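Exotoxin 3 (Staphylococcus aureus, PDB 2Z8L) binds the sialylated glycan sialyl Lewis X as a superantigen-like staphylococcal toxin built from an OB-fold and a beta-grasp domain. Local coordinates at residues Y106-E120 / D196-R208. Numbering follows the deposited sequence.
Sequences YYDYLNAPKFVIKKE and DGRNIEKMEANIR. Unlike the reference sequence in segment 106-120: Asn111 (reference Ser), Lys114 (reference Arg). Unlike the reference sequence in segment 196-208: Met203 (reference Ile).
Phe115 turns its ring toward Met203 and Ala205 on the buried face of two parallel strands, 114-120 and 200-207. With CG anti to the backbone N (chi1 -172°), the ring swings across to the neighbouring strand: CD1 comes 3.7 Å from Met203 CB, and CE1 meets the methyl of Ala205. Met203 O sits in plane at the ring edge, while CG1 of Ile117 covers one face over its centre. Further along, Ile117 CG2 touches Ile207 CD1 at 3.9 Å, and at the near end Pro113 CG packs on Ile200 CG2. Leu148 and Leu152 of helix 141-155 close over this layer.

Six backbone hydrogen bonds zip the strands together, from Met203 N to Lys114 O through to Glu120 N to Ile207 O. Ahead of the strands Asn111 ND2 donates both hydrogens, to Gly197 O at 2.8 Å and Ile200 O at 2.9 Å. Both acceptors lie within 8° of the amide plane, so the carboxamide is fixed in rotation. Water 1 joins Tyr106 OH to Arg198 NH1; that guanidinium grips Asp196 side-on, and the tyrosine also bonds Glu137.

At the far end Glu120 OE2 lies over one face of the Arg208 guanidinium, 3.2 Å from NH1, a charge pairing with no N-H aimed at the oxygen. Arg208 NH2 also forms a salt bridge with Asp165. Lys119 NZ, bonded to Phe156 O, makes a long salt bridge to the terminal carboxylate. First and last strands paired in parallel at the middle of a five-stranded 2-1-5-3-4 sheet, with a helix across one face, are the signature of the beta-grasp domain.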
loop_
_atom_site.group_PDB
_atom_site.type_symbol
_atom_site.label_atom_id
_atom_site.label_comp_id
_atom_site.label_asym_id
_atom_site.label_seq_id
_atom_site.Cartn_x
_atom_site.Cartn_y
_atom_site.Cartn_z
ATOM N N TYR A 106 -16.868 -10.997 6.234
ATOM C CA TYR A 106 -17.526 -9.699 6.358
ATOM C C TYR A 106 -18.451 -9.467 5.172
ATOM O O TYR A 106 -18.204 -9.957 4.079
ATOM C CB TYR A 106 -16.525 -8.547 6.429
ATOM C CG TYR A 106 -15.564 -8.714 7.550
ATOM C CD1 TYR A 106 -15.922 -8.326 8.846
ATOM C CD2 TYR A 106 -14.349 -9.360 7.360
ATOM C CE1 TYR A 106 -15.079 -8.523 9.933
ATOM C CE2 TYR A 106 -13.481 -9.555 8.468
ATOM C CZ TYR A 106 -13.872 -9.142 9.742
ATOM O OH TYR A 106 -13.054 -9.344 10.842
ATOM N N TYR A 107 -19.520 -8.767 5.421
ATOM C CA TYR A 107 -20.482 -8.474 4.355
ATOM C C TYR A 107 -20.388 -7.056 3.917
ATOM O O TYR A 107 -21.056 -6.686 2.969
ATOM C CB TYR A 107 -21.876 -8.837 4.775
ATOM C CG TYR A 107 -22.314 -8.316 6.110
ATOM C CD1 TYR A 107 -22.401 -9.182 7.183
ATOM C CD2 TYR A 107 -22.695 -7.003 6.282
ATOM C CE1 TYR A 107 -22.827 -8.742 8.389
ATOM C CE2 TYR A 107 -23.143 -6.558 7.501
ATOM C CZ TYR A 107 -23.162 -7.439 8.548
ATOM O OH TYR A 107 -23.596 -7.039 9.783
ATOM N N ASP A 108 -19.578 -6.258 4.606
ATOM C CA ASP A 108 -19.293 -4.923 4.140
ATOM C C ASP A 108 -17.933 -4.522 4.727
ATOM O O ASP A 108 -17.213 -5.322 5.327
ATOM C CB ASP A 108 -20.393 -3.939 4.561
ATOM C CG ASP A 108 -20.643 -2.810 3.524
ATOM O OD1 ASP A 108 -19.770 -2.594 2.636
ATOM O OD2 ASP A 108 -21.757 -2.181 3.555
ATOM N N TYR A 109 -17.560 -3.286 4.524
ATOM C CA TYR A 109 -16.303 -2.786 5.084
ATOM C C TYR A 109 -16.283 -2.841 6.613
ATOM O O TYR A 109 -17.318 -2.683 7.280
ATOM C CB TYR A 109 -15.995 -1.372 4.607
ATOM C CG TYR A 109 -17.125 -0.439 4.682
ATOM C CD1 TYR A 109 -17.458 0.202 5.841
ATOM C CD2 TYR A 109 -17.884 -0.217 3.569
ATOM C CE1 TYR A 109 -18.561 1.122 5.863
ATOM C CE2 TYR A 109 -18.960 0.713 3.564
ATOM C CZ TYR A 109 -19.307 1.337 4.732
ATOM O OH TYR A 109 -20.390 2.221 4.704
ATOM N N LEU A 110 -15.114 -3.063 7.184
ATOM C CA LEU A 110 -15.028 -3.189 8.628
ATOM C C LEU A 110 -14.623 -1.942 9.350
ATOM O O LEU A 110 -14.678 -1.903 10.591
ATOM C CB LEU A 110 -14.175 -4.393 9.032
ATOM C CG LEU A 110 -12.827 -4.593 8.439
ATOM C CD1 LEU A 110 -11.815 -3.422 8.761
ATOM C CD2 LEU A 110 -12.191 -5.948 8.847
ATOM N N ASN A 111 -14.263 -0.896 8.604
ATOM C CA ASN A 111 -13.951 0.399 9.206
ATOM C C ASN A 111 -14.070 1.444 8.099
ATOM O O ASN A 111 -13.802 1.148 6.949
ATOM C CB ASN A 111 -12.513 0.325 9.782
ATOM C CG ASN A 111 -12.112 1.483 10.665
ATOM O OD1 ASN A 111 -12.934 2.272 11.124
ATOM N ND2 ASN A 111 -10.788 1.539 10.965
ATOM N N ALA A 112 -14.466 2.661 8.465
ATOM C CA ALA A 112 -14.677 3.758 7.493
ATOM C C ALA A 112 -14.097 5.045 8.087
ATOM O O ALA A 112 -14.824 6.026 8.318
ATOM C CB ALA A 112 -16.127 3.932 7.174
ATOM N N PRO A 113 -12.790 5.048 8.298
ATOM C CA PRO A 113 -12.168 6.268 8.863
ATOM C C PRO A 113 -12.397 7.476 7.955
ATOM O O PRO A 113 -12.391 7.349 6.746
ATOM C CB PRO A 113 -10.676 5.917 8.928
ATOM C CG PRO A 113 -10.501 4.761 7.923
ATOM C CD PRO A 113 -11.799 4.005 7.983
ATOM N N LYS A 114 -12.571 8.630 8.556
ATOM C CA LYS A 114 -12.555 9.873 7.785
ATOM C C LYS A 114 -11.186 10.110 7.128
ATOM O O LYS A 114 -10.156 9.826 7.719
ATOM C CB LYS A 114 -12.880 11.026 8.717
ATOM C CG LYS A 114 -14.347 11.042 9.112
ATOM C CD LYS A 114 -14.758 12.268 9.845
ATOM C CE LYS A 114 -16.019 12.032 10.609
ATOM N NZ LYS A 114 -16.560 13.249 11.314
ATOM N N PHE A 115 -11.194 10.643 5.901
ATOM C CA PHE A 115 -10.006 11.071 5.197
ATOM C C PHE A 115 -10.156 12.578 5.001
ATOM O O PHE A 115 -11.006 12.975 4.218
ATOM C CB PHE A 115 -9.927 10.358 3.832
ATOM C CG PHE A 115 -8.675 10.557 3.081
ATOM C CD1 PHE A 115 -7.495 11.003 3.667
ATOM C CD2 PHE A 115 -8.638 10.207 1.758
ATOM C CE1 PHE A 115 -6.318 11.119 2.924
ATOM C CE2 PHE A 115 -7.488 10.363 1.026
ATOM C CZ PHE A 115 -6.341 10.797 1.605
ATOM N N VAL A 116 -9.414 13.352 5.784
ATOM C CA VAL A 116 -9.581 14.842 5.817
ATOM C C VAL A 116 -8.499 15.393 4.892
ATOM O O VAL A 116 -7.310 15.269 5.175
ATOM C CB VAL A 116 -9.432 15.415 7.233
ATOM C CG1 VAL A 116 -9.646 16.877 7.252
ATOM C CG2 VAL A 116 -10.470 14.798 8.208
ATOM N N ILE A 117 -8.918 15.964 3.775
ATOM C CA ILE A 117 -8.037 16.417 2.752
ATOM C C ILE A 117 -8.036 17.943 2.748
ATOM O O ILE A 117 -9.065 18.557 2.446
ATOM C CB ILE A 117 -8.491 15.899 1.426
ATOM C CG1 ILE A 117 -8.524 14.358 1.455
ATOM C CG2 ILE A 117 -7.586 16.412 0.283
ATOM C CD1 ILE A 117 -9.425 13.781 0.452
ATOM N N LYS A 118 -6.887 18.509 3.056
ATOM C CA LYS A 118 -6.738 19.974 3.093
ATOM C C LYS A 118 -6.032 20.359 1.827
ATOM O O LYS A 118 -4.833 20.086 1.716
ATOM C CB LYS A 118 -5.946 20.402 4.313
ATOM C CG LYS A 118 -6.746 20.179 5.593
ATOM C CD LYS A 118 -6.206 20.933 6.770
ATOM C CE LYS A 118 -7.240 20.978 7.928
ATOM N NZ LYS A 118 -7.078 22.194 8.830
ATOM N N LYS A 119 -6.778 20.982 0.903
ATOM C CA LYS A 119 -6.287 21.282 -0.444
ATOM C C LYS A 119 -6.024 22.769 -0.576
ATOM O O LYS A 119 -6.940 23.560 -0.371
ATOM C CB LYS A 119 -7.307 20.828 -1.481
ATOM C CG LYS A 119 -6.790 20.943 -2.946
ATOM C CD LYS A 119 -7.804 20.514 -3.958
ATOM C CE LYS A 119 -7.312 20.806 -5.355
ATOM N NZ LYS A 119 -5.831 20.714 -5.461
ATOM N N GLU A 120 -4.810 23.139 -0.968
ATOM C CA GLU A 120 -4.510 24.548 -1.239
ATOM C C GLU A 120 -5.364 25.056 -2.393
ATOM O O GLU A 120 -5.492 24.401 -3.429
ATOM C CB GLU A 120 -3.028 24.753 -1.523
ATOM C CG GLU A 120 -2.142 24.549 -0.309
ATOM C CD GLU A 120 -0.661 24.962 -0.532
ATOM O OE1 GLU A 120 -0.326 25.636 -1.549
ATOM O OE2 GLU A 120 0.176 24.597 0.347
ATOM N N ASP A 196 -3.176 -2.767 11.760
ATOM C CA ASP A 196 -4.496 -3.339 11.946
ATOM C C ASP A 196 -5.509 -2.377 11.374
ATOM O O ASP A 196 -5.716 -1.268 11.897
ATOM C CB ASP A 196 -4.826 -3.568 13.423
ATOM C CG ASP A 196 -6.108 -4.432 13.635
ATOM O OD1 ASP A 196 -7.074 -4.423 12.797
ATOM O OD2 ASP A 196 -6.169 -5.186 14.668
ATOM N N GLY A 197 -6.143 -2.789 10.278
ATOM C CA GLY A 197 -7.189 -2.019 9.649
ATOM C C GLY A 197 -8.346 -1.567 10.523
ATOM O O GLY A 197 -8.882 -0.457 10.317
ATOM N N ARG A 198 -8.696 -2.383 11.531
ATOM C CA ARG A 198 -9.791 -2.072 12.455
ATOM C C ARG A 198 -9.463 -0.888 13.379
ATOM O O ARG A 198 -10.373 -0.297 13.968
ATOM C CB ARG A 198 -10.152 -3.305 13.243
ATOM C CG ARG A 198 -10.785 -4.375 12.409
ATOM C CD ARG A 198 -10.763 -5.732 13.049
ATOM N NE ARG A 198 -9.427 -6.203 13.326
ATOM C CZ ARG A 198 -9.170 -7.411 13.810
ATOM N NH1 ARG A 198 -10.155 -8.284 14.010
ATOM N NH2 ARG A 198 -7.915 -7.740 14.067
ATOM N N ASN A 199 -8.176 -0.590 13.538
ATOM C CA ASN A 199 -7.734 0.375 14.510
ATOM C C ASN A 199 -7.335 1.723 13.909
ATOM O O ASN A 199 -6.819 2.592 14.616
ATOM C CB ASN A 199 -6.566 -0.176 15.327
ATOM C CG ASN A 199 -6.974 -1.282 16.287
ATOM O OD1 ASN A 199 -8.148 -1.494 16.558
ATOM N ND2 ASN A 199 -5.991 -2.004 16.774
ATOM N N ILE A 200 -7.517 1.919 12.609
ATOM C CA ILE A 200 -7.286 3.220 12.033
ATOM C C ILE A 200 -8.409 4.134 12.488
ATOM O O ILE A 200 -9.608 3.789 12.381
ATOM C CB ILE A 200 -7.249 3.142 10.477
ATOM C CG1 ILE A 200 -6.111 2.260 10.016
ATOM C CG2 ILE A 200 -7.102 4.547 9.864
ATOM C CD1 ILE A 200 -6.111 1.911 8.517
ATOM N N GLU A 201 -8.040 5.310 12.977
ATOM C CA GLU A 201 -9.020 6.308 13.408
ATOM C C GLU A 201 -9.393 7.280 12.295
ATOM O O GLU A 201 -10.557 7.598 12.103
ATOM C CB GLU A 201 -8.487 7.082 14.621
ATOM C CG GLU A 201 -9.441 8.173 15.185
ATOM C CD GLU A 201 -10.886 7.725 15.474
ATOM O OE1 GLU A 201 -11.161 6.521 15.713
ATOM O OE2 GLU A 201 -11.780 8.622 15.496
ATOM N N LYS A 202 -8.385 7.823 11.624
ATOM C CA LYS A 202 -8.575 8.899 10.684
ATOM C C LYS A 202 -7.325 9.022 9.811
ATOM O O LYS A 202 -6.261 8.504 10.144
ATOM C CB LYS A 202 -8.825 10.178 11.448
ATOM C CG LYS A 202 -8.648 11.420 10.686
ATOM C CD LYS A 202 -8.983 12.630 11.500
ATOM C CE LYS A 202 -8.175 12.735 12.784
ATOM N NZ LYS A 202 -8.255 14.164 13.289
ATOM N N MET A 203 -7.457 9.612 8.627
ATOM C CA MET A 203 -6.327 9.859 7.770
ATOM C C MET A 203 -6.419 11.307 7.345
ATOM O O MET A 203 -7.527 11.874 7.274
ATOM C CB MET A 203 -6.381 8.929 6.584
ATOM C CG MET A 203 -6.417 7.515 7.102
ATOM S SD MET A 203 -6.454 6.302 5.872
ATOM C CE MET A 203 -7.914 6.772 5.053
ATOM N N GLU A 204 -5.250 11.916 7.190
ATOM C CA GLU A 204 -5.167 13.335 6.826
ATOM C C GLU A 204 -4.257 13.486 5.638
ATOM O O GLU A 204 -3.349 12.686 5.455
ATOM C CB GLU A 204 -4.643 14.114 8.008
ATOM C CG GLU A 204 -5.348 13.863 9.292
ATOM C CD GLU A 204 -4.717 14.593 10.452
ATOM O OE1 GLU A 204 -3.498 14.947 10.397
ATOM O OE2 GLU A 204 -5.455 14.812 11.452
ATOM N N ALA A 205 -4.546 14.422 4.753
ATOM C CA ALA A 205 -3.645 14.737 3.662
ATOM C C ALA A 205 -3.647 16.240 3.519
ATOM O O ALA A 205 -4.679 16.893 3.686
ATOM C CB ALA A 205 -4.081 14.151 2.403
ATOM N N ASN A 206 -2.458 16.790 3.325
ATOM C CA ASN A 206 -2.300 18.224 3.009
ATOM C C ASN A 206 -1.708 18.253 1.595
ATOM O O ASN A 206 -0.648 17.619 1.374
ATOM C CB ASN A 206 -1.417 18.920 4.072
ATOM C CG ASN A 206 -2.111 19.044 5.461
ATOM O OD1 ASN A 206 -2.389 18.057 6.161
ATOM N ND2 ASN A 206 -2.397 20.281 5.858
ATOM N N ILE A 207 -2.446 18.804 0.620
ATOM C CA ILE A 207 -2.135 18.738 -0.823
ATOM C C ILE A 207 -1.949 20.178 -1.352
ATOM O O ILE A 207 -2.766 21.068 -1.041
ATOM C CB ILE A 207 -3.357 18.290 -1.705
ATOM C CG1 ILE A 207 -3.922 16.940 -1.430
ATOM C CG2 ILE A 207 -3.025 18.405 -3.257
ATOM C CD1 ILE A 207 -4.928 16.623 -2.495
ATOM N N ARG A 208 -0.932 20.391 -2.195
ATOM C CA ARG A 208 -0.660 21.723 -2.783
ATOM C C ARG A 208 -1.685 22.056 -3.865
ATOM O O ARG A 208 -1.802 23.197 -4.347
ATOM C CB ARG A 208 0.764 21.787 -3.364
ATOM C CG ARG A 208 1.895 21.802 -2.341
ATOM C CD ARG A 208 2.383 23.219 -2.088
ATOM N NE ARG A 208 3.424 23.320 -1.051
ATOM C CZ ARG A 208 3.728 24.444 -0.387
ATOM N NH1 ARG A 208 3.065 25.585 -0.612
ATOM N NH2 ARG A 208 4.695 24.432 0.530
ATOM O OXT ARG A 208 -2.459 21.191 -4.292
HETATM O O HOH W 1 -13.264 -8.108 13.248
HETATM O O HOH W 2 -12.404 4.804 12.170
HETATM O O HOH W 3 -12.679 9.046 11.372
#